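Local coordinates for nitrate regulatory protein (PDB 4AKK), which senses nitrate and nitrite and binds the nasF operon leader RNA to bring about transcription antitermination, at residues Q172-I177 and G184-L189. Residues are numbered along the deposited sequence; the frame is centred on the assembly and turned at random.
Sequences QLNDSI and GRMVAL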
ATOM      1  N   GLN A 172      -5.334 -11.772   4.934  1.00 39.67           N
ATOM      2  CA  GLN A 172      -4.252 -12.742   4.967  1.00 39.23           C
ATOM      3  C   GLN A 172      -4.651 -13.988   4.190  1.00 41.50           C
ATOM      4  O   GLN A 172      -3.808 -14.683   3.631  1.00 37.19           O
ATOM      5  CB  GLN A 172      -3.923 -13.128   6.407  1.00 39.39           C
ATOM      6  CG  GLN A 172      -2.545 -13.724   6.539  1.00 37.99           C
ATOM      7  CD  GLN A 172      -1.487 -12.690   6.298  1.00 41.87           C
ATOM      8  OE1 GLN A 172      -1.526 -11.608   6.890  1.00 47.60           O
ATOM      9  NE2 GLN A 172      -0.534 -13.000   5.422  1.00 44.84           N
ATOM     10  N   LEU A 173      -5.951 -14.265   4.167  1.00 39.71           N
ATOM     11  CA  LEU A 173      -6.485 -15.376   3.390  1.00 44.52           C
ATOM     12  C   LEU A 173      -6.065 -15.322   1.924  1.00 42.59           C
ATOM     13  O   LEU A 173      -5.891 -16.363   1.296  1.00 46.33           O
ATOM     14  CB  LEU A 173      -8.013 -15.429   3.493  1.00 44.39           C
ATOM     15  CG  LEU A 173      -8.574 -16.120   4.732  1.00 41.52           C
ATOM     16  CD1 LEU A 173     -10.072 -16.326   4.586  1.00 35.20           C
ATOM     17  CD2 LEU A 173      -7.870 -17.442   4.950  1.00 42.49           C
ATOM     18  N   ASN A 174      -5.900 -14.115   1.385  1.00 45.12           N
ATOM     19  CA  ASN A 174      -5.441 -13.939   0.000  1.00 45.77           C
ATOM     20  C   ASN A 174      -4.002 -14.378  -0.311  1.00 50.74           C
ATOM     21  O   ASN A 174      -3.667 -14.634  -1.469  1.00 55.70           O
ATOM     22  CB  ASN A 174      -5.640 -12.493  -0.455  1.00 54.61           C
ATOM     23  CG  ASN A 174      -6.964 -12.285  -1.165  1.00 50.85           C
ATOM     24  OD1 ASN A 174      -7.666 -13.247  -1.484  1.00 54.53           O
ATOM     25  ND2 ASN A 174      -7.306 -11.031  -1.430  1.00 45.38           N
ATOM     26  N   ASP A 175      -3.152 -14.459   0.707  1.00 52.51           N
ATOM     27  CA  ASP A 175      -1.756 -14.849   0.489  1.00 53.33           C
ATOM     28  C   ASP A 175      -1.633 -16.301   0.014  1.00 56.18           C
ATOM     29  O   ASP A 175      -0.539 -16.779  -0.302  1.00 57.06           O
ATOM     30  CB  ASP A 175      -0.884 -14.585   1.740  1.00 51.65           C
ATOM     31  CG  ASP A 175      -1.051 -15.652   2.835  1.00 55.08           C
ATOM     32  OD1 ASP A 175      -1.602 -16.738   2.551  1.00 55.12           O
ATOM     33  OD2 ASP A 175      -0.618 -15.407   3.989  1.00 52.60           O
ATOM     34  N   SER A 176      -2.758 -17.003  -0.023  1.00 52.12           N
ATOM     35  CA  SER A 176      -2.768 -18.377  -0.501  1.00 54.03           C
ATOM     36  C   SER A 176      -3.882 -18.589  -1.511  1.00 52.60           C
ATOM     37  O   SER A 176      -4.314 -19.720  -1.751  1.00 49.89           O
ATOM     38  CB  SER A 176      -2.899 -19.357   0.661  1.00 54.85           C
ATOM     39  OG  SER A 176      -1.640 -19.562   1.282  1.00 67.93           O
ATOM     40  N   ILE A 177      -4.344 -17.487  -2.092  1.00 47.10           N
ATOM     41  CA  ILE A 177      -5.354 -17.536  -3.139  1.00 48.94           C
ATOM     42  C   ILE A 177      -4.770 -17.027  -4.454  1.00 49.95           C
ATOM     43  O   ILE A 177      -4.506 -15.833  -4.608  1.00 50.48           O
ATOM     44  CB  ILE A 177      -6.595 -16.714  -2.767  1.00 39.88           C
ATOM     45  CG1 ILE A 177      -7.236 -17.283  -1.501  1.00 44.56           C
ATOM     46  CG2 ILE A 177      -7.584 -16.697  -3.925  1.00 43.72           C
ATOM     47  CD1 ILE A 177      -8.587 -16.695  -1.173  1.00 47.68           C
ATOM     48  N   GLY A 184     -10.052 -11.009  -5.848  1.00 36.69           N
ATOM     49  CA  GLY A 184     -10.802  -9.772  -6.013  1.00 35.82           C
ATOM     50  C   GLY A 184     -12.078  -9.735  -5.177  1.00 40.96           C
ATOM     51  O   GLY A 184     -12.437  -8.692  -4.616  1.00 36.15           O
ATOM     52  N   ARG A 185     -12.770 -10.872  -5.101  1.00 37.86           N
ATOM     53  CA  ARG A 185     -13.997 -10.984  -4.303  1.00 38.81           C
ATOM     54  C   ARG A 185     -13.709 -10.921  -2.813  1.00 35.64           C
ATOM     55  O   ARG A 185     -14.490 -10.354  -2.055  1.00 32.83           O
ATOM     56  CB  ARG A 185     -14.748 -12.284  -4.601  1.00 35.10           C
ATOM     57  CG  ARG A 185     -15.574 -12.257  -5.869  1.00 37.72           C
ATOM     58  CD  ARG A 185     -16.259 -13.600  -6.101  1.00 39.72           C
ATOM     59  NE  ARG A 185     -16.856 -13.637  -7.428  1.00 47.51           N
ATOM     60  CZ  ARG A 185     -18.089 -13.224  -7.701  1.00 43.69           C
ATOM     61  NH1 ARG A 185     -18.862 -12.753  -6.734  1.00 40.31           N
ATOM     62  NH2 ARG A 185     -18.544 -13.280  -8.943  1.00 46.14           N
ATOM     63  N   MET A 186     -12.593 -11.513  -2.395  1.00 35.26           N
ATOM     64  CA  MET A 186     -12.215 -11.495  -0.991  1.00 35.95           C
ATOM     65  C   MET A 186     -11.915 -10.081  -0.531  1.00 33.58           C
ATOM     66  O   MET A 186     -12.327  -9.679   0.550  1.00 32.80           O
ATOM     67  CB  MET A 186     -11.027 -12.423  -0.705  1.00 36.34           C
ATOM     68  CG  MET A 186     -11.428 -13.880  -0.528  1.00 44.45           C
ATOM     69  SD  MET A 186     -12.085 -14.323   1.106  1.00 36.08           S
ATOM     70  CE  MET A 186     -12.797 -12.805   1.675  1.00 36.24           C
ATOM     71  N   VAL A 187     -11.213  -9.318  -1.357  1.00 36.02           N
ATOM     72  CA  VAL A 187     -10.893  -7.945  -0.990  1.00 36.39           C
ATOM     73  C   VAL A 187     -12.142  -7.055  -0.956  1.00 28.90           C
ATOM     74  O   VAL A 187     -12.303  -6.236  -0.049  1.00 32.13           O
ATOM     75  CB  VAL A 187      -9.810  -7.348  -1.910  1.00 35.93           C
ATOM     76  CG1 VAL A 187      -9.720  -5.831  -1.729  1.00 34.43           C
ATOM     77  CG2 VAL A 187      -8.473  -7.996  -1.609  1.00 38.91           C
ATOM     78  N   ALA A 188     -13.023  -7.225  -1.934  1.00 33.46           N
ATOM     79  CA  ALA A 188     -14.299  -6.507  -1.955  1.00 30.45           C
ATOM     80  C   ALA A 188     -15.113  -6.797  -0.690  1.00 33.54           C
ATOM     81  O   ALA A 188     -15.683  -5.887  -0.087  1.00 32.32           O
ATOM     82  CB  ALA A 188     -15.108  -6.883  -3.208  1.00 30.82           C
ATOM     83  N   LEU A 189     -15.172  -8.070  -0.303  1.00 31.17           N
ATOM     84  CA  LEU A 189     -15.852  -8.477   0.920  1.00 34.39           C
ATOM     85  C   LEU A 189     -15.203  -7.874   2.169  1.00 30.12           C
ATOM     86  O   LEU A 189     -15.888  -7.296   3.023  1.00 29.98           O
ATOM     87  CB  LEU A 189     -15.871 -10.008   1.035  1.00 36.89           C
ATOM     88  CG  LEU A 189     -16.360 -10.567   2.372  1.00 34.65           C
ATOM     89  CD1 LEU A 189     -17.822 -10.210   2.583  1.00 37.69           C
ATOM     90  CD2 LEU A 189     -16.155 -12.083   2.452  1.00 39.39           C
TER
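A small, buried contact in which an asparagine amide and apolar side chains pack together, carried by N174 and M186 with L173, V187 and I177 contributing less, sets the end of the short helix 169-173 and the turn after it against residues 184-189, near the start of the long helix 180-212, in the nitrate-sensing NIT domain. The backbones come nearest at N174 and M186, whose CA atoms lie 7.3 Å apart. M186 gives up the most area: its CG stands anti to its own carbonyl carbon (chi1 -82°), and the chain then bends at chi2 and chi3, its end leading away from 172-177; the side chain also touches L304 of helix 277-312 and A63 of helix 56-85. A flexible, unbranched side chain suits a spot where several helices meet. CD1 of I177 reaches M186 CG at 4.1 Å, the two side chains meeting at about a right angle, and L173 CD1 only grazes M186 SD at 4.5 Å. The amide of N174 lies obliquely against the base of M186, with OD1 3.5 Å from M186 CB. Its ND2 comes within 3.3 Å of V187 CG2, the methyl beside the backbone N of V187, and donates a hydrogen bond to the carbonyl oxygen of A183, one residue ahead of G184. An asparagine fits here because its short amide can reach a carbonyl in the first turn of the next helix. The amide is thus served unevenly: ND2 is bonded, while OD1 is buried against M186 with no partner in the model, which probably carries a desolvation cost.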